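Local coordinates for protein N-acyl-D-glutamate deacylase (Bordetella bronchiseptica, PDB 3GIP) that probably hydrolyses the amide bond of N-acyl-D-glutamate, releasing D-glutamate and a carboxylate, as a zinc-dependent member of the amidohydrolase superfamily, at residues K6-I11 with G30-R35; K56-G61 with G418-G423. All coordinates share one frame; numbering follows the deposited sequence.

Contact 1 of 2, residues K6-I11 with G30-R35; sequences KLDFKI and GVRDGR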
ATOM      1  N   LYS A   6       1.792   7.664 -36.296  1.00 30.38           N
ATOM      2  CA  LYS A   6       1.717   6.288 -35.825  1.00 29.28           C
ATOM      3  C   LYS A   6       1.653   6.183 -34.305  1.00 28.40           C
ATOM      4  O   LYS A   6       2.359   6.894 -33.588  1.00 27.75           O
ATOM      5  CB  LYS A   6       2.918   5.497 -36.350  1.00 30.12           C
ATOM      6  CG  LYS A   6       2.820   3.997 -36.146  1.00 32.05           C
ATOM      7  CD  LYS A   6       3.924   3.280 -36.906  1.00 33.39           C
ATOM      8  CE  LYS A   6       3.778   1.773 -36.813  1.00 35.15           C
ATOM      9  NZ  LYS A   6       4.803   1.072 -37.640  1.00 36.51           N
ATOM     10  N   LEU A   7       0.793   5.290 -33.824  1.00 27.27           N
ATOM     11  CA  LEU A   7       0.635   5.060 -32.393  1.00 27.57           C
ATOM     12  C   LEU A   7       1.727   4.108 -31.926  1.00 26.80           C
ATOM     13  O   LEU A   7       2.174   3.248 -32.686  1.00 25.84           O
ATOM     14  CB  LEU A   7      -0.729   4.430 -32.101  1.00 27.37           C
ATOM     15  CG  LEU A   7      -1.986   5.280 -32.280  1.00 27.51           C
ATOM     16  CD1 LEU A   7      -3.219   4.397 -32.164  1.00 26.89           C
ATOM     17  CD2 LEU A   7      -2.014   6.381 -31.233  1.00 27.17           C
ATOM     18  N   ASP A   8       2.157   4.262 -30.680  1.00 26.13           N
ATOM     19  CA  ASP A   8       3.186   3.386 -30.138  1.00 26.03           C
ATOM     20  C   ASP A   8       2.556   2.080 -29.679  1.00 25.79           C
ATOM     21  O   ASP A   8       3.195   1.026 -29.705  1.00 25.74           O
ATOM     22  CB  ASP A   8       3.903   4.057 -28.966  1.00 27.10           C
ATOM     23  CG  ASP A   8       4.758   5.227 -29.403  1.00 29.91           C
ATOM     24  OD1 ASP A   8       5.510   5.069 -30.387  1.00 31.25           O
ATOM     25  OD2 ASP A   8       4.689   6.297 -28.766  1.00 31.38           O
ATOM     26  N   PHE A   9       1.292   2.157 -29.274  1.00 24.67           N
ATOM     27  CA  PHE A   9       0.567   0.990 -28.797  1.00 23.61           C
ATOM     28  C   PHE A   9      -0.931   1.198 -28.987  1.00 22.51           C
ATOM     29  O   PHE A   9      -1.421   2.326 -28.973  1.00 22.18           O
ATOM     30  CB  PHE A   9       0.852   0.785 -27.304  1.00 21.94           C
ATOM     31  CG  PHE A   9       1.177  -0.635 -26.921  1.00 21.33           C
ATOM     32  CD1 PHE A   9       2.437  -0.955 -26.425  1.00 21.61           C
ATOM     33  CD2 PHE A   9       0.224  -1.645 -27.029  1.00 21.48           C
ATOM     34  CE1 PHE A   9       2.747  -2.259 -26.040  1.00 20.67           C
ATOM     35  CE2 PHE A   9       0.523  -2.957 -26.644  1.00 20.57           C
ATOM     36  CZ  PHE A   9       1.789  -3.262 -26.149  1.00 21.00           C
ATOM     37  N   LYS A  10      -1.655   0.107 -29.192  1.00 22.15           N
ATOM     38  CA  LYS A  10      -3.100   0.186 -29.314  1.00 21.69           C
ATOM     39  C   LYS A  10      -3.670  -1.110 -28.758  1.00 21.94           C
ATOM     40  O   LYS A  10      -3.116  -2.187 -28.975  1.00 21.64           O
ATOM     41  CB  LYS A  10      -3.544   0.407 -30.768  1.00 23.05           C
ATOM     42  CG  LYS A  10      -3.436  -0.781 -31.707  1.00 24.31           C
ATOM     43  CD  LYS A  10      -4.072  -0.423 -33.046  1.00 25.38           C
ATOM     44  CE  LYS A  10      -4.056  -1.583 -34.029  1.00 26.33           C
ATOM     45  NZ  LYS A  10      -4.732  -1.218 -35.311  1.00 27.53           N
ATOM     46  N   ILE A  11      -4.751  -0.985 -28.000  1.00 20.21           N
ATOM     47  CA  ILE A  11      -5.419  -2.127 -27.391  1.00 19.88           C
ATOM     48  C   ILE A  11      -6.834  -2.109 -27.946  1.00 20.28           C
ATOM     49  O   ILE A  11      -7.628  -1.223 -27.624  1.00 20.42           O
ATOM     50  CB  ILE A  11      -5.443  -1.988 -25.862  1.00 19.30           C
ATOM     51  CG1 ILE A  11      -4.011  -1.827 -25.346  1.00 17.73           C
ATOM     52  CG2 ILE A  11      -6.114  -3.205 -25.240  1.00 18.11           C
ATOM     53  CD1 ILE A  11      -3.919  -1.514 -23.868  1.00 17.78           C
ATOM     54  N   GLY A  30      -5.594   4.024 -27.604  1.00 19.70           N
ATOM     55  CA  GLY A  30      -4.372   4.302 -28.336  1.00 19.51           C
ATOM     56  C   GLY A  30      -3.344   4.985 -27.452  1.00 19.51           C
ATOM     57  O   GLY A  30      -3.683   5.853 -26.646  1.00 20.20           O
ATOM     58  N   VAL A  31      -2.083   4.597 -27.605  1.00 19.51           N
ATOM     59  CA  VAL A  31      -1.010   5.169 -26.804  1.00 20.37           C
ATOM     60  C   VAL A  31       0.116   5.741 -27.658  1.00 21.50           C
ATOM     61  O   VAL A  31       0.498   5.162 -28.675  1.00 21.84           O
ATOM     62  CB  VAL A  31      -0.403   4.102 -25.858  1.00 21.41           C
ATOM     63  CG1 VAL A  31       0.758   4.693 -25.070  1.00 21.49           C
ATOM     64  CG2 VAL A  31      -1.471   3.577 -24.915  1.00 21.78           C
ATOM     65  N   ARG A  32       0.640   6.888 -27.240  1.00 21.06           N
ATOM     66  CA  ARG A  32       1.756   7.511 -27.939  1.00 22.77           C
ATOM     67  C   ARG A  32       2.549   8.374 -26.970  1.00 22.42           C
ATOM     68  O   ARG A  32       1.979   9.156 -26.206  1.00 23.06           O
ATOM     69  CB  ARG A  32       1.282   8.370 -29.114  1.00 24.65           C
ATOM     70  CG  ARG A  32       2.452   8.846 -29.975  1.00 26.83           C
ATOM     71  CD  ARG A  32       2.059   9.889 -31.004  1.00 27.39           C
ATOM     72  NE  ARG A  32       1.061   9.405 -31.950  1.00 27.57           N
ATOM     73  CZ  ARG A  32      -0.207   9.802 -31.960  1.00 28.55           C
ATOM     74  NH1 ARG A  32      -0.631  10.690 -31.070  1.00 31.17           N
ATOM     75  NH2 ARG A  32      -1.049   9.318 -32.862  1.00 29.35           N
ATOM     76  N   ASP A  33       3.867   8.217 -27.002  1.00 23.19           N
ATOM     77  CA  ASP A  33       4.757   8.977 -26.136  1.00 24.21           C
ATOM     78  C   ASP A  33       4.427   8.799 -24.658  1.00 24.05           C
ATOM     79  O   ASP A  33       4.529   9.741 -23.868  1.00 23.86           O
ATOM     80  CB  ASP A  33       4.712  10.459 -26.513  1.00 27.15           C
ATOM     81  CG  ASP A  33       5.109  10.699 -27.958  1.00 30.74           C
ATOM     82  OD1 ASP A  33       6.203  10.247 -28.354  1.00 32.49           O
ATOM     83  OD2 ASP A  33       4.328  11.336 -28.698  1.00 33.51           O
ATOM     84  N   GLY A  34       4.026   7.580 -24.301  1.00 21.81           N
ATOM     85  CA  GLY A  34       3.710   7.255 -22.921  1.00 21.68           C
ATOM     86  C   GLY A  34       2.352   7.698 -22.416  1.00 21.12           C
ATOM     87  O   GLY A  34       1.985   7.399 -21.280  1.00 20.70           O
ATOM     88  N   ARG A  35       1.595   8.390 -23.260  1.00 21.62           N
ATOM     89  CA  ARG A  35       0.284   8.898 -22.871  1.00 21.65           C
ATOM     90  C   ARG A  35      -0.844   8.285 -23.686  1.00 20.46           C
ATOM     91  O   ARG A  35      -0.615   7.699 -24.745  1.00 20.70           O
ATOM     92  CB  ARG A  35       0.244  10.414 -23.068  1.00 23.51           C
ATOM     93  CG  ARG A  35       1.372  11.173 -22.404  1.00 26.28           C
ATOM     94  CD  ARG A  35       0.946  11.708 -21.061  1.00 28.18           C
ATOM     95  NE  ARG A  35       1.878  12.713 -20.559  1.00 28.63           N
ATOM     96  CZ  ARG A  35       1.620  13.511 -19.530  1.00 27.86           C
ATOM     97  NH1 ARG A  35       0.457  13.420 -18.898  1.00 26.39           N
ATOM     98  NH2 ARG A  35       2.523  14.393 -19.128  1.00 27.15           N
TER
HETATM   99  O   HOH W   1       4.418   5.121 -25.630  1.00 31.48           O
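A classic beta bulge, in which D8 and F9 of strand 7-12 both face V31 of strand 28-32, sets the pattern of this antiparallel contact. The carbonyl oxygen V31 O takes two backbone donors: D8 N, 2.8 Å from V31 O, and F9 N, 3.2 Å from it. The return bond from V31 N to F9 O completes the hydrogen-bonded pair, and F9 CB lies against V31 CB on that face of the sheet. The F9 ring leads off to meet W51 edge-to-face and to touch L456. Beyond V31 the chain reverses through a type I' turn, R32 to R35, and D8 grips its beginning. Chi1 of D8 (-69°) sets CG beside its own backbone N; from there OD2 comes close to R32 CA, and D33 N donates to D8 OD2 at 2.7 Å in a nearly straight bond (171°). Water 1 accepts from G34 N and gives D8 OD2 only a weak bond, while D8 OD1 is salt-bridged to R48. The positive charge of R48 may offset the nearness of D33, whose OD1 is 4.3 Å from D8 OD2. Both strands belong to a small mixed sheet of four strands, all from the first 52 residues; the centre of the contact is about 29 Å from the centre of the chain. R32 runs back toward K6, its chain bent at chi3 (-60°). R32 NE donates to K6 O at 3.3 Å; the oxygen lies in the guanidinium plane, but the nitrogen stands well above the carbonyl plane of K6. L7 crosses R32 at about a right angle and lays CD2 over one guanidinium face, 3.5 Å from R32 NH2, which itself donates to E5 O. The other methyl, L7 CD1, rests 4.0 Å from the bare CA of G30.

Contact 2 of 2, residues K56-G61 with G418-G423; sequences KIVAPG and GVLQPG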
ATOM      1  N   LYS A  56     -12.160  -8.868 -22.972  1.00 18.68           N
ATOM      2  CA  LYS A  56     -11.454  -8.408 -21.783  1.00 17.67           C
ATOM      3  C   LYS A  56     -11.839  -6.981 -21.410  1.00 17.57           C
ATOM      4  O   LYS A  56     -12.485  -6.270 -22.184  1.00 18.00           O
ATOM      5  CB  LYS A  56      -9.939  -8.446 -22.007  1.00 18.73           C
ATOM      6  CG  LYS A  56      -9.421  -9.716 -22.653  1.00 23.44           C
ATOM      7  CD  LYS A  56      -9.665 -10.933 -21.783  1.00 26.66           C
ATOM      8  CE  LYS A  56      -9.132 -12.187 -22.461  1.00 29.18           C
ATOM      9  NZ  LYS A  56      -7.688 -12.053 -22.795  1.00 31.04           N
ATOM     10  N   ILE A  57     -11.427  -6.578 -20.212  1.00 16.62           N
ATOM     11  CA  ILE A  57     -11.667  -5.232 -19.715  1.00 16.01           C
ATOM     12  C   ILE A  57     -10.338  -4.497 -19.831  1.00 15.38           C
ATOM     13  O   ILE A  57      -9.281  -5.067 -19.556  1.00 15.60           O
ATOM     14  CB  ILE A  57     -12.084  -5.229 -18.224  1.00 16.95           C
ATOM     15  CG1 ILE A  57     -13.474  -5.845 -18.060  1.00 16.93           C
ATOM     16  CG2 ILE A  57     -12.057  -3.803 -17.679  1.00 17.57           C
ATOM     17  CD1 ILE A  57     -14.587  -5.050 -18.715  1.00 18.09           C
ATOM     18  N   VAL A  58     -10.398  -3.246 -20.268  1.00 14.05           N
ATOM     19  CA  VAL A  58      -9.214  -2.410 -20.387  1.00 15.05           C
ATOM     20  C   VAL A  58      -9.449  -1.311 -19.359  1.00 14.71           C
ATOM     21  O   VAL A  58     -10.394  -0.528 -19.471  1.00 15.21           O
ATOM     22  CB  VAL A  58      -9.092  -1.820 -21.803  1.00 15.40           C
ATOM     23  CG1 VAL A  58      -7.843  -0.957 -21.906  1.00 15.75           C
ATOM     24  CG2 VAL A  58      -9.046  -2.948 -22.821  1.00 15.06           C
ATOM     25  N   ALA A  59      -8.594  -1.267 -18.344  1.00 14.92           N
ATOM     26  CA  ALA A  59      -8.763  -0.307 -17.264  1.00 14.67           C
ATOM     27  C   ALA A  59      -7.477   0.413 -16.898  1.00 14.15           C
ATOM     28  O   ALA A  59      -6.401   0.072 -17.392  1.00 14.58           O
ATOM     29  CB  ALA A  59      -9.302  -1.043 -16.037  1.00 15.51           C
ATOM     30  N   PRO A  60      -7.574   1.441 -16.036  1.00 13.75           N
ATOM     31  CA  PRO A  60      -6.351   2.150 -15.648  1.00 14.17           C
ATOM     32  C   PRO A  60      -5.554   1.170 -14.782  1.00 15.31           C
ATOM     33  O   PRO A  60      -6.146   0.341 -14.089  1.00 15.12           O
ATOM     34  CB  PRO A  60      -6.864   3.324 -14.809  1.00 15.29           C
ATOM     35  CG  PRO A  60      -8.320   3.458 -15.179  1.00 14.56           C
ATOM     36  CD  PRO A  60      -8.755   2.029 -15.377  1.00 13.59           C
ATOM     37  N   GLY A  61      -4.228   1.252 -14.822  1.00 14.24           N
ATOM     38  CA  GLY A  61      -3.428   0.362 -13.997  1.00 13.43           C
ATOM     39  C   GLY A  61      -3.805   0.567 -12.540  1.00 12.66           C
ATOM     40  O   GLY A  61      -4.154   1.681 -12.139  1.00 13.02           O
ATOM     41  N   GLY A 418      -4.655   7.252 -13.058  1.00 16.38           N
ATOM     42  CA  GLY A 418      -5.830   6.666 -12.442  1.00 16.14           C
ATOM     43  C   GLY A 418      -7.100   6.721 -13.266  1.00 16.53           C
ATOM     44  O   GLY A 418      -8.164   6.331 -12.789  1.00 16.83           O
ATOM     45  N   VAL A 419      -7.000   7.204 -14.500  1.00 17.41           N
ATOM     46  CA  VAL A 419      -8.164   7.289 -15.377  1.00 17.67           C
ATOM     47  C   VAL A 419      -7.756   7.093 -16.827  1.00 17.92           C
ATOM     48  O   VAL A 419      -6.667   7.494 -17.235  1.00 18.27           O
ATOM     49  CB  VAL A 419      -8.866   8.665 -15.271  1.00 19.43           C
ATOM     50  CG1 VAL A 419      -9.515   8.827 -13.906  1.00 23.06           C
ATOM     51  CG2 VAL A 419      -7.856   9.776 -15.515  1.00 21.53           C
ATOM     52  N   LEU A 420      -8.624   6.460 -17.605  1.00 16.62           N
ATOM     53  CA  LEU A 420      -8.337   6.268 -19.015  1.00 16.92           C
ATOM     54  C   LEU A 420      -9.041   7.380 -19.783  1.00 17.91           C
ATOM     55  O   LEU A 420     -10.226   7.282 -20.096  1.00 17.81           O
ATOM     56  CB  LEU A 420      -8.825   4.896 -19.501  1.00 17.35           C
ATOM     57  CG  LEU A 420      -8.136   3.661 -18.909  1.00 16.43           C
ATOM     58  CD1 LEU A 420      -8.647   2.417 -19.620  1.00 16.97           C
ATOM     59  CD2 LEU A 420      -6.618   3.766 -19.064  1.00 15.63           C
ATOM     60  N   GLN A 421      -8.300   8.448 -20.055  1.00 18.96           N
ATOM     61  CA  GLN A 421      -8.809   9.596 -20.801  1.00 19.68           C
ATOM     62  C   GLN A 421      -7.644  10.132 -21.624  1.00 20.06           C
ATOM     63  O   GLN A 421      -6.487   9.978 -21.238  1.00 18.36           O
ATOM     64  CB  GLN A 421      -9.322  10.680 -19.843  1.00 21.17           C
ATOM     65  CG  GLN A 421      -8.311  11.126 -18.796  1.00 24.39           C
ATOM     66  CD  GLN A 421      -8.849  12.207 -17.870  1.00 25.44           C
ATOM     67  OE1 GLN A 421      -9.981  12.123 -17.380  1.00 24.87           O
ATOM     68  NE2 GLN A 421      -8.029  13.223 -17.608  1.00 24.11           N
ATOM     69  N   PRO A 422      -7.930  10.758 -22.774  1.00 20.01           N
ATOM     70  CA  PRO A 422      -6.828  11.282 -23.586  1.00 19.95           C
ATOM     71  C   PRO A 422      -5.953  12.248 -22.789  1.00 18.25           C
ATOM     72  O   PRO A 422      -6.462  13.074 -22.030  1.00 19.59           O
ATOM     73  CB  PRO A 422      -7.551  11.973 -24.740  1.00 20.11           C
ATOM     74  CG  PRO A 422      -8.815  11.162 -24.879  1.00 21.90           C
ATOM     75  CD  PRO A 422      -9.226  10.974 -23.438  1.00 21.59           C
ATOM     76  N   GLY A 423      -4.639  12.130 -22.955  1.00 18.97           N
ATOM     77  CA  GLY A 423      -3.720  13.012 -22.258  1.00 20.10           C
ATOM     78  C   GLY A 423      -3.120  12.455 -20.980  1.00 20.64           C
ATOM     79  O   GLY A 423      -2.041  12.873 -20.559  1.00 20.77           O
TER
HETATM   80  O   HOH W   2      -3.595   4.280 -12.828  1.00 14.90           O
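L420 points from its loop toward strand 57-64 and spreads its two methyls over the backbone between V58 and P60. Chi1 of -65° sets L420 CG anti to its carbonyl carbon, where it meets P60 CG at 3.7 Å. L420 CD1 reaches the V58 carbonyl, 3.4 Å from V58 O, and the A59 carbonyl carbon, whereas L420 CD2 settles 3.8 Å from P60 CA. V58 crosses L420 at about a right angle and adds a looser touch, V58 CG1 to L420 CD1 at 4.2 Å. The P60 ring turns toward the loop at an oblique angle to L420, and P60 CB lies 3.7 Å from G418 C. P60 CG also approaches V419 CA, so the ring lies against the backbone of G418 and V419. No direct hydrogen bond joins the segments; water 2 donates to G61 O at 2.7 Å and accepts a weak bond from G418 N. V401 of helix 397-404 also packs on P60, and I16 on L420. The apolar seam thus fastens the loop between helix 406-412 and strand 428-431 to strand 57-64, which here pairs with 15-16 and 428-431 and as a whole also runs parallel to 87-92, a join between small beta domain and barrel consistent with the amidohydrolase fold.

The two contacts lie on the same side of the chain's centre, their own centres 13 Å apart. Contact 1 is partly buried, with D33 and K6 exposed, and joins neighbouring strands through backbone bonds and charged side chains. Contact 2 is buried and more central; it joins parts of the chain more than 350 residues apart, almost wholly by apolar packing, with one water between them. They share no strand but touch: I11 CG2 packs 3.8 Å from V58 CG2, and R35 NH1 probably makes a weak hydrogen bond to G423 O. The N-terminal sheet is thereby joined both to strand 57-64 and to the loop laid against it.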